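Long-range contacts in GH26A (Muricauda sp. MAR_2010_75, PDB 6Q75), which is a family 26 glycoside hydrolase, probably cleaving beta-linked backbones of plant or algal polysaccharides such as mannans: residues T77-D85 with P118-V126; M178-K189 with G228-F237. One frame throughout, in Å; residues are numbered along the deposited sequence.

Interaction 1 (T77-D85 with P118-V126); sequences TDFYWNGKD and PPFSWRESV
Trp81 lays its indole against Pro118, whose CB stands over the centre of one indole face, 3.4 Å from the centroid of the five-membered ring and close to the ring normal, a CH-pi contact. The two loops belong to the beta/alpha barrel expected of family 26: 77-85 leaves the C-terminal end of strand 74-78, whereas the segment 118-126 enters helix 122-126. A chi1 of -173° puts the indole of Trp81 beside its own carbonyl carbon, with ring and C=O both turned to 118-120. While the ring meets Pro118, Trp81 O accepts from Phe120 N at 3.0 Å, nearly in line with the carbonyl (C=O...N angle 164°), and also receives a CA-H...O contact from Pro119 CA. The peptide bond before Pro119 is cis. Around the turn, Gly83 O approaches Pro119 CB to 3.2 Å.

Tyr80 makes the second junction with its outer end. Its OH donates to Phe120 O at 2.9 Å, tilted somewhat from the carbonyl plane; both backbone polar atoms of Phe120 are thus bound by the 77-85 loop. Tyr80 and Trp122 cross at about a right angle as side chains, but their ring planes stand 52° apart, an oblique meeting in which Tyr80 CE2 lies 3.7 Å from Trp122 CE3. Asn82 CB lies over the centre of one tyrosine face, and the amide of Asn82 donates to Glu55. Trp122 also meets His110 edge-to-face and lies near bound Tris and glycerol, probably from the crystallisation liquor but consistent with a pocket here. At the outer end of the tyrosine, Val126 CG2 comes to 3.9 Å from Tyr80 CE1.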
loop_
_atom_site.group_PDB
_atom_site.type_symbol
_atom_site.label_atom_id
_atom_site.label_comp_id
_atom_site.label_asym_id
_atom_site.label_seq_id
_atom_site.Cartn_x
_atom_site.Cartn_y
_atom_site.Cartn_z
ATOM N N THR A 77 6.992 0.222 -4.790
ATOM C CA THR A 77 7.118 -1.061 -5.485
ATOM C C THR A 77 6.575 -2.140 -4.548
ATOM O O THR A 77 5.808 -1.836 -3.624
ATOM C CB THR A 77 8.553 -1.304 -6.014
ATOM O OG1 THR A 77 8.545 -2.446 -6.911
ATOM C CG2 THR A 77 9.569 -1.513 -4.887
ATOM N N ASP A 78 6.918 -3.405 -4.832
ATOM C CA ASP A 78 6.154 -4.569 -4.379
ATOM C C ASP A 78 7.130 -5.707 -4.117
ATOM O O ASP A 78 8.037 -5.944 -4.924
ATOM C CB ASP A 78 5.129 -4.911 -5.483
ATOM C CG ASP A 78 4.265 -6.148 -5.227
ATOM O OD1 ASP A 78 4.293 -6.817 -4.168
ATOM O OD2 ASP A 78 3.443 -6.407 -6.148
ATOM N N PHE A 79 6.960 -6.395 -2.990
ATOM C CA PHE A 79 7.839 -7.503 -2.644
ATOM C C PHE A 79 7.504 -8.796 -3.392
ATOM O O PHE A 79 8.178 -9.814 -3.184
ATOM C CB PHE A 79 7.790 -7.750 -1.137
ATOM C CG PHE A 79 8.733 -6.880 -0.345
ATOM C CD1 PHE A 79 10.090 -7.195 -0.256
ATOM C CD2 PHE A 79 8.265 -5.771 0.342
ATOM C CE1 PHE A 79 10.968 -6.405 0.468
ATOM C CE2 PHE A 79 9.139 -4.971 1.100
ATOM C CZ PHE A 79 10.496 -5.297 1.163
ATOM N N TYR A 80 6.497 -8.769 -4.262
ATOM C CA TYR A 80 6.051 -9.948 -4.997
ATOM C C TYR A 80 7.210 -10.786 -5.535
ATOM O O TYR A 80 7.964 -10.348 -6.410
ATOM C CB TYR A 80 5.147 -9.509 -6.151
ATOM C CG TYR A 80 4.455 -10.623 -6.903
ATOM C CD1 TYR A 80 4.349 -11.915 -6.375
ATOM C CD2 TYR A 80 3.864 -10.373 -8.135
ATOM C CE1 TYR A 80 3.690 -12.929 -7.098
ATOM C CE2 TYR A 80 3.222 -11.369 -8.845
ATOM C CZ TYR A 80 3.127 -12.638 -8.326
ATOM O OH TYR A 80 2.470 -13.620 -9.065
ATOM N N TRP A 81 7.355 -11.999 -5.016
ATOM C CA TRP A 81 8.379 -12.917 -5.497
ATOM C C TRP A 81 7.746 -13.736 -6.617
ATOM O O TRP A 81 7.230 -14.836 -6.417
ATOM C CB TRP A 81 8.876 -13.788 -4.350
ATOM C CG TRP A 81 10.009 -14.647 -4.649
ATOM C CD1 TRP A 81 10.448 -15.086 -5.876
ATOM C CD2 TRP A 81 10.861 -15.244 -3.679
ATOM N NE1 TRP A 81 11.541 -15.920 -5.711
ATOM C CE2 TRP A 81 11.805 -16.031 -4.372
ATOM C CE3 TRP A 81 10.917 -15.185 -2.286
ATOM C CZ2 TRP A 81 12.801 -16.760 -3.708
ATOM C CZ3 TRP A 81 11.909 -15.918 -1.625
ATOM C CH2 TRP A 81 12.834 -16.684 -2.345
ATOM N N ASN A 82 7.754 -13.162 -7.819
ATOM C CA ASN A 82 7.137 -13.826 -8.960
ATOM C C ASN A 82 8.144 -14.459 -9.902
ATOM O O ASN A 82 7.735 -15.219 -10.779
ATOM C CB ASN A 82 6.276 -12.830 -9.758
ATOM C CG ASN A 82 7.096 -11.692 -10.325
ATOM O OD1 ASN A 82 7.836 -11.016 -9.605
ATOM N ND2 ASN A 82 6.945 -11.448 -11.612
ATOM N N GLY A 83 9.433 -14.156 -9.753
ATOM C CA GLY A 83 10.471 -14.704 -10.592
ATOM C C GLY A 83 11.382 -15.638 -9.821
ATOM O O GLY A 83 11.103 -16.026 -8.682
ATOM N N LYS A 84 12.488 -16.012 -10.471
ATOM C CA LYS A 84 13.388 -16.993 -9.865
ATOM C C LYS A 84 13.907 -16.508 -8.517
ATOM O O LYS A 84 13.860 -17.240 -7.522
ATOM C CB LYS A 84 14.550 -17.305 -10.810
ATOM C CG LYS A 84 15.616 -18.221 -10.194
ATOM C CD LYS A 84 16.798 -18.446 -11.137
ATOM N N ASP A 85 14.380 -15.268 -8.460
ATOM C CA ASP A 85 15.124 -14.765 -7.313
ATOM C C ASP A 85 14.249 -13.936 -6.374
ATOM O O ASP A 85 13.311 -13.257 -6.802
ATOM C CB ASP A 85 16.315 -13.923 -7.779
ATOM C CG ASP A 85 17.309 -14.725 -8.602
ATOM O OD1 ASP A 85 17.801 -15.758 -8.101
ATOM O OD2 ASP A 85 17.604 -14.316 -9.748
ATOM N N PRO A 118 7.675 -19.845 -3.287
ATOM C CA PRO A 118 7.957 -18.946 -4.401
ATOM C C PRO A 118 8.740 -19.668 -5.480
ATOM O O PRO A 118 9.412 -20.672 -5.198
ATOM C CB PRO A 118 8.793 -17.822 -3.765
ATOM C CG PRO A 118 8.788 -18.075 -2.303
ATOM C CD PRO A 118 8.489 -19.515 -2.107
ATOM N N PRO A 119 8.687 -19.189 -6.730
ATOM C CA PRO A 119 7.879 -18.032 -7.152
ATOM C C PRO A 119 6.382 -18.340 -7.164
ATOM O O PRO A 119 5.957 -19.422 -7.595
ATOM C CB PRO A 119 8.386 -17.737 -8.558
ATOM C CG PRO A 119 8.994 -19.017 -9.028
ATOM C CD PRO A 119 9.539 -19.702 -7.816
ATOM N N PHE A 120 5.593 -17.379 -6.695
ATOM C CA PHE A 120 4.173 -17.586 -6.460
ATOM C C PHE A 120 3.393 -17.311 -7.736
ATOM O O PHE A 120 3.413 -16.188 -8.241
ATOM C CB PHE A 120 3.695 -16.661 -5.341
ATOM C CG PHE A 120 4.338 -16.949 -4.005
ATOM C CD1 PHE A 120 4.137 -18.170 -3.380
ATOM C CD2 PHE A 120 5.098 -15.980 -3.369
ATOM C CE1 PHE A 120 4.712 -18.438 -2.150
ATOM C CE2 PHE A 120 5.683 -16.237 -2.123
ATOM C CZ PHE A 120 5.482 -17.473 -1.517
ATOM N N SER A 121 2.688 -18.330 -8.243
ATOM C CA SER A 121 1.869 -18.152 -9.437
ATOM C C SER A 121 0.777 -17.105 -9.208
ATOM O O SER A 121 0.100 -17.091 -8.175
ATOM C CB SER A 121 1.239 -19.482 -9.845
ATOM O OG SER A 121 0.158 -19.272 -10.746
ATOM N N TRP A 122 0.590 -16.226 -10.188
ATOM C CA TRP A 122 -0.469 -15.230 -10.060
ATOM C C TRP A 122 -1.837 -15.901 -9.997
ATOM O O TRP A 122 -2.618 -15.662 -9.071
ATOM C CB TRP A 122 -0.407 -14.251 -11.229
ATOM C CG TRP A 122 -1.416 -13.134 -11.136
ATOM C CD1 TRP A 122 -2.563 -12.985 -11.868
ATOM C CD2 TRP A 122 -1.361 -12.026 -10.244
ATOM N NE1 TRP A 122 -3.222 -11.839 -11.487
ATOM C CE2 TRP A 122 -2.504 -11.227 -10.496
ATOM C CE3 TRP A 122 -0.456 -11.622 -9.269
ATOM C CZ2 TRP A 122 -2.771 -10.050 -9.792
ATOM C CZ3 TRP A 122 -0.712 -10.439 -8.582
ATOM C CH2 TRP A 122 -1.856 -9.665 -8.843
ATOM N N ARG A 123 -2.146 -16.749 -10.983
ATOM C CA ARG A 123 -3.488 -17.315 -11.064
ATOM C C ARG A 123 -3.705 -18.434 -10.053
ATOM O O ARG A 123 -4.805 -18.567 -9.502
ATOM C CB ARG A 123 -3.757 -17.817 -12.486
ATOM C CG ARG A 123 -3.957 -16.684 -13.470
ATOM N N GLU A 124 -2.682 -19.246 -9.793
ATOM C CA GLU A 124 -2.871 -20.438 -8.975
ATOM C C GLU A 124 -2.557 -20.223 -7.502
ATOM O O GLU A 124 -2.985 -21.031 -6.669
ATOM C CB GLU A 124 -2.025 -21.603 -9.518
ATOM C CG GLU A 124 -2.400 -21.986 -10.958
ATOM C CD GLU A 124 -1.713 -23.255 -11.455
ATOM N N SER A 125 -1.842 -19.153 -7.140
ATOM C CA SER A 125 -1.462 -18.966 -5.747
ATOM C C SER A 125 -2.002 -17.653 -5.202
ATOM O O SER A 125 -2.880 -17.661 -4.335
ATOM C CB SER A 125 0.069 -19.032 -5.606
ATOM O OG SER A 125 0.451 -19.305 -4.268
ATOM N N VAL A 126 -1.542 -16.532 -5.740
ATOM C CA VAL A 126 -1.986 -15.212 -5.277
ATOM C C VAL A 126 -3.503 -15.087 -5.393
ATOM O O VAL A 126 -4.182 -14.624 -4.466
ATOM C CB VAL A 126 -1.278 -14.123 -6.092
ATOM C CG1 VAL A 126 -1.693 -12.729 -5.592
ATOM C CG2 VAL A 126 0.240 -14.307 -6.008
#

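Interaction 2 (M178-K189 with G228-F237); sequences MNGVWFWWGNKK and GDQAYDYKDF
The Phe237 ring carries Asn179 CA and Met178 O over one face, with Asn187 OD1 and Tyr232 CB in plane at its edge; Lys189 NZ sits over one face of Tyr232, 4.0 Å from the centroid, a cation-pi contact. These groups join two loops of the beta/alpha barrel, following strands 170-173 and 214-221, through a single beta bridge between Gly180 and Ala231. Tyr232 N donates to Asn179 O at 2.9 Å from above the carbonyl plane, whereas the bond from Val181 N to Gln230 O is weak, its N-H...O angle 132°. With CG between backbone N and carbonyl carbon (chi1 57°), Asn179 sends ND2 to Tyr232 O at 2.9 Å, in both the amide and carbonyl planes; ND2 also donates to Asn221 O. Lys189 NZ is fixed over the tyrosine by a bond to a lone pair of Asn187 OD1. An alanine in place of Phe237 is likely to open a gap beneath Asn179 CA and leave Lys189 CG without its ring neighbour. Trp182 gives NE1 to Glu177, while its far rim reaches the other loop, CH2 lying 3.9 Å from Ala231 CB.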
loop_
_atom_site.group_PDB
_atom_site.type_symbol
_atom_site.label_atom_id
_atom_site.label_comp_id
_atom_site.label_asym_id
_atom_site.label_seq_id
_atom_site.Cartn_x
_atom_site.Cartn_y
_atom_site.Cartn_z
ATOM N N MET A 178 -8.400 -6.392 0.351
ATOM C CA MET A 178 -8.866 -7.547 1.113
ATOM C C MET A 178 -10.380 -7.675 1.119
ATOM O O MET A 178 -10.890 -8.744 1.484
ATOM C CB MET A 178 -8.340 -7.450 2.548
ATOM C CG MET A 178 -9.058 -6.406 3.422
ATOM S SD MET A 178 -8.751 -4.673 2.974
ATOM C CE MET A 178 -7.063 -4.410 3.461
ATOM N N ASN A 179 -11.110 -6.622 0.716
ATOM C CA ASN A 179 -12.557 -6.735 0.601
ATOM C C ASN A 179 -12.971 -7.323 -0.737
ATOM O O ASN A 179 -14.155 -7.622 -0.930
ATOM C CB ASN A 179 -13.238 -5.369 0.831
ATOM C CG ASN A 179 -12.741 -4.285 -0.119
ATOM O OD1 ASN A 179 -11.576 -4.267 -0.502
ATOM N ND2 ASN A 179 -13.643 -3.371 -0.512
ATOM N N GLY A 180 -12.014 -7.534 -1.643
ATOM C CA GLY A 180 -12.327 -8.156 -2.913
ATOM C C GLY A 180 -12.341 -9.664 -2.806
ATOM O O GLY A 180 -11.835 -10.259 -1.842
ATOM N N VAL A 181 -12.920 -10.304 -3.833
ATOM C CA VAL A 181 -13.004 -11.759 -3.860
ATOM C C VAL A 181 -11.842 -12.410 -4.607
ATOM O O VAL A 181 -11.748 -13.646 -4.625
ATOM C CB VAL A 181 -14.336 -12.246 -4.476
ATOM C CG1 VAL A 181 -15.517 -11.693 -3.676
ATOM C CG2 VAL A 181 -14.447 -11.820 -5.974
ATOM N N TRP A 182 -10.913 -11.634 -5.158
ATOM C CA TRP A 182 -9.965 -12.215 -6.100
ATOM C C TRP A 182 -8.690 -12.764 -5.466
ATOM O O TRP A 182 -8.162 -13.769 -5.958
ATOM C CB TRP A 182 -9.588 -11.190 -7.173
ATOM C CG TRP A 182 -9.393 -9.770 -6.712
ATOM C CD1 TRP A 182 -8.207 -9.176 -6.366
ATOM C CD2 TRP A 182 -10.404 -8.757 -6.588
ATOM N NE1 TRP A 182 -8.420 -7.847 -6.045
ATOM C CE2 TRP A 182 -9.759 -7.572 -6.164
ATOM C CE3 TRP A 182 -11.790 -8.743 -6.772
ATOM C CZ2 TRP A 182 -10.456 -6.378 -5.925
ATOM C CZ3 TRP A 182 -12.489 -7.551 -6.558
ATOM C CH2 TRP A 182 -11.819 -6.387 -6.126
ATOM N N PHE A 183 -8.183 -12.152 -4.404
ATOM C CA PHE A 183 -6.973 -12.663 -3.759
ATOM C C PHE A 183 -7.321 -13.734 -2.733
ATOM O O PHE A 183 -8.418 -13.754 -2.175
ATOM C CB PHE A 183 -6.220 -11.518 -3.068
ATOM C CG PHE A 183 -5.587 -10.525 -4.016
ATOM C CD1 PHE A 183 -4.825 -10.949 -5.093
ATOM C CD2 PHE A 183 -5.751 -9.156 -3.816
ATOM C CE1 PHE A 183 -4.227 -10.027 -5.946
ATOM C CE2 PHE A 183 -5.183 -8.239 -4.677
ATOM C CZ PHE A 183 -4.410 -8.665 -5.734
ATOM N N TRP A 184 -6.344 -14.613 -2.435
ATOM C CA TRP A 184 -6.638 -15.684 -1.490
ATOM C C TRP A 184 -6.967 -15.146 -0.102
ATOM O O TRP A 184 -7.687 -15.799 0.656
ATOM C CB TRP A 184 -5.477 -16.688 -1.413
ATOM C CG TRP A 184 -4.169 -16.166 -0.882
ATOM C CD1 TRP A 184 -3.086 -15.782 -1.613
ATOM C CD2 TRP A 184 -3.781 -16.059 0.499
ATOM N NE1 TRP A 184 -2.054 -15.403 -0.770
ATOM C CE2 TRP A 184 -2.458 -15.573 0.527
ATOM C CE3 TRP A 184 -4.435 -16.307 1.708
ATOM C CZ2 TRP A 184 -1.772 -15.313 1.728
ATOM C CZ3 TRP A 184 -3.750 -16.059 2.900
ATOM C CH2 TRP A 184 -2.432 -15.563 2.894
ATOM N N TRP A 185 -6.448 -13.982 0.259
ATOM C CA TRP A 185 -6.759 -13.377 1.548
ATOM C C TRP A 185 -8.026 -12.522 1.507
ATOM O O TRP A 185 -8.357 -11.865 2.505
ATOM C CB TRP A 185 -5.570 -12.535 2.025
ATOM C CG TRP A 185 -5.238 -11.394 1.104
ATOM C CD1 TRP A 185 -5.818 -10.149 1.089
ATOM C CD2 TRP A 185 -4.220 -11.374 0.109
ATOM N NE1 TRP A 185 -5.243 -9.366 0.110
ATOM C CE2 TRP A 185 -4.258 -10.089 -0.504
ATOM C CE3 TRP A 185 -3.308 -12.326 -0.363
ATOM C CZ2 TRP A 185 -3.403 -9.737 -1.534
ATOM C CZ3 TRP A 185 -2.453 -11.982 -1.387
ATOM C CH2 TRP A 185 -2.513 -10.688 -1.976
ATOM N N GLY A 186 -8.730 -12.509 0.376
ATOM C CA GLY A 186 -9.871 -11.635 0.201
ATOM C C GLY A 186 -11.181 -12.239 0.662
ATOM O O GLY A 186 -11.346 -13.462 0.731
ATOM N N ASN A 187 -12.116 -11.342 0.982
ATOM C CA ASN A 187 -13.466 -11.702 1.417
ATOM C C ASN A 187 -13.471 -12.744 2.538
ATOM O O ASN A 187 -14.216 -13.717 2.499
ATOM C CB ASN A 187 -14.294 -12.215 0.237
ATOM C CG ASN A 187 -15.762 -12.340 0.577
ATOM O OD1 ASN A 187 -16.274 -11.604 1.408
ATOM N ND2 ASN A 187 -16.444 -13.279 -0.062
ATOM N N LYS A 188 -12.649 -12.521 3.571
ATOM C CA LYS A 188 -12.619 -13.368 4.761
ATOM C C LYS A 188 -13.299 -12.591 5.882
ATOM O O LYS A 188 -12.681 -11.756 6.540
ATOM C CB LYS A 188 -11.198 -13.746 5.111
ATOM C CG LYS A 188 -10.490 -14.490 3.983
ATOM C CD LYS A 188 -11.059 -15.918 3.794
ATOM C CE LYS A 188 -10.314 -16.656 2.663
ATOM N NZ LYS A 188 -10.579 -16.135 1.298
ATOM N N LYS A 189 -14.589 -12.834 6.070
ATOM C CA LYS A 189 -15.343 -12.036 7.030
ATOM C C LYS A 189 -15.259 -12.602 8.450
ATOM O O LYS A 189 -14.839 -13.741 8.681
ATOM C CB LYS A 189 -16.807 -11.912 6.582
ATOM C CG LYS A 189 -16.969 -11.096 5.263
ATOM C CD LYS A 189 -18.398 -10.598 5.075
ATOM C CE LYS A 189 -18.613 -9.864 3.735
ATOM N NZ LYS A 189 -18.755 -10.810 2.572
ATOM N N GLY A 228 -18.911 -12.410 -9.891
ATOM C CA GLY A 228 -17.561 -12.929 -10.005
ATOM C C GLY A 228 -16.456 -11.955 -9.676
ATOM O O GLY A 228 -15.275 -12.323 -9.779
ATOM N N ASP A 229 -16.791 -10.728 -9.254
ATOM C CA ASP A 229 -15.798 -9.674 -9.132
ATOM C C ASP A 229 -16.187 -8.681 -8.040
ATOM O O ASP A 229 -15.898 -7.487 -8.163
ATOM C CB ASP A 229 -15.638 -8.970 -10.503
ATOM C CG ASP A 229 -14.354 -8.159 -10.634
ATOM O OD1 ASP A 229 -13.385 -8.401 -9.889
ATOM O OD2 ASP A 229 -14.307 -7.286 -11.540
ATOM N N GLN A 230 -16.811 -9.160 -6.953
ATOM C CA GLN A 230 -17.311 -8.275 -5.909
ATOM C C GLN A 230 -16.200 -7.777 -4.986
ATOM O O GLN A 230 -15.171 -8.439 -4.758
ATOM C CB GLN A 230 -18.383 -8.978 -5.061
ATOM C CG GLN A 230 -19.564 -9.543 -5.857
ATOM C CD GLN A 230 -19.361 -11.007 -6.281
ATOM O OE1 GLN A 230 -18.232 -11.515 -6.358
ATOM N NE2 GLN A 230 -20.462 -11.684 -6.553
ATOM N N ALA A 231 -16.443 -6.602 -4.427
ATOM C CA ALA A 231 -15.658 -6.084 -3.316
ATOM C C ALA A 231 -16.636 -5.519 -2.301
ATOM O O ALA A 231 -17.477 -4.666 -2.628
ATOM C CB ALA A 231 -14.636 -5.033 -3.764
ATOM N N TYR A 232 -16.524 -6.000 -1.065
ATOM C CA TYR A 232 -17.565 -5.785 -0.080
ATOM C C TYR A 232 -17.260 -4.549 0.763
ATOM O O TYR A 232 -16.280 -3.833 0.538
ATOM C CB TYR A 232 -17.740 -7.072 0.738
ATOM C CG TYR A 232 -18.307 -8.170 -0.155
ATOM C CD1 TYR A 232 -19.609 -8.084 -0.629
ATOM C CD2 TYR A 232 -17.532 -9.243 -0.565
ATOM C CE1 TYR A 232 -20.138 -9.059 -1.467
ATOM C CE2 TYR A 232 -18.052 -10.226 -1.398
ATOM C CZ TYR A 232 -19.359 -10.124 -1.843
ATOM O OH TYR A 232 -19.897 -11.085 -2.675
ATOM N N ASP A 233 -18.135 -4.282 1.731
ATOM C CA ASP A 233 -18.056 -3.064 2.526
ATOM C C ASP A 233 -16.730 -2.960 3.273
ATOM O O ASP A 233 -16.234 -3.936 3.842
ATOM C CB ASP A 233 -19.196 -3.018 3.541
ATOM C CG ASP A 233 -20.552 -2.732 2.905
ATOM O OD1 ASP A 233 -20.609 -2.078 1.842
ATOM O OD2 ASP A 233 -21.571 -3.140 3.501
ATOM N N TYR A 234 -16.194 -1.740 3.323
ATOM C CA TYR A 234 -14.928 -1.488 4.007
ATOM C C TYR A 234 -14.944 -2.009 5.437
ATOM O O TYR A 234 -13.994 -2.662 5.883
ATOM C CB TYR A 234 -14.638 0.015 4.021
ATOM C CG TYR A 234 -14.313 0.645 2.657
ATOM C CD1 TYR A 234 -13.413 0.044 1.781
ATOM C CD2 TYR A 234 -14.884 1.863 2.280
ATOM C CE1 TYR A 234 -13.075 0.641 0.580
ATOM C CE2 TYR A 234 -14.564 2.471 1.064
ATOM C CZ TYR A 234 -13.661 1.846 0.219
ATOM O OH TYR A 234 -13.328 2.428 -0.972
ATOM N N LYS A 235 -16.012 -1.702 6.181
ATOM C CA LYS A 235 -16.008 -1.949 7.624
ATOM C C LYS A 235 -15.927 -3.429 7.959
ATOM O O LYS A 235 -15.429 -3.776 9.038
ATOM C CB LYS A 235 -17.254 -1.338 8.265
ATOM C CG LYS A 235 -18.552 -2.016 7.893
ATOM C CD LYS A 235 -19.704 -1.454 8.701
ATOM C CE LYS A 235 -21.035 -1.731 8.021
ATOM N N ASP A 236 -16.342 -4.316 7.044
ATOM C CA ASP A 236 -16.337 -5.750 7.323
ATOM C C ASP A 236 -14.940 -6.348 7.403
ATOM O O ASP A 236 -14.802 -7.525 7.772
ATOM C CB ASP A 236 -17.146 -6.507 6.260
ATOM C CG ASP A 236 -18.638 -6.250 6.366
ATOM O OD1 ASP A 236 -19.079 -5.659 7.382
ATOM O OD2 ASP A 236 -19.380 -6.699 5.463
ATOM N N PHE A 237 -13.905 -5.579 7.076
ATOM C CA PHE A 237 -12.545 -6.094 7.057
ATOM C C PHE A 237 -11.574 -5.201 7.812
ATOM O O PHE A 237 -10.355 -5.359 7.648
ATOM C CB PHE A 237 -12.079 -6.276 5.616
ATOM C CG PHE A 237 -13.050 -7.063 4.785
ATOM C CD1 PHE A 237 -14.063 -6.416 4.097
ATOM C CD2 PHE A 237 -12.989 -8.452 4.758
ATOM C CE1 PHE A 237 -14.974 -7.139 3.353
ATOM C CE2 PHE A 237 -13.890 -9.190 4.012
ATOM C CZ PHE A 237 -14.893 -8.529 3.296
#

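In the fold
From the N terminus, strand 74-78 leads into 77-85, and interaction 1 closes a loop over 32 intervening residues that include helix 88-100 and strand 104-108. Only then, past helix 144-165 and strand 170-173, does interaction 2 begin, closing over helix 194-208 and strand 214-221. The two loops are therefore in series, neither nested nor crossed. Their centres lie 20 Å apart, yet 118-126 touches 178-189: Val126 O is 3.0 Å from Trp184 N, a probable hydrogen bond, and Val126 CG1 and Trp122 CH2 pack on the ring of Phe183. Together they link loops that follow four strands of the parallel barrel sheet: 74-78, 104-108, 170-173 and 214-221.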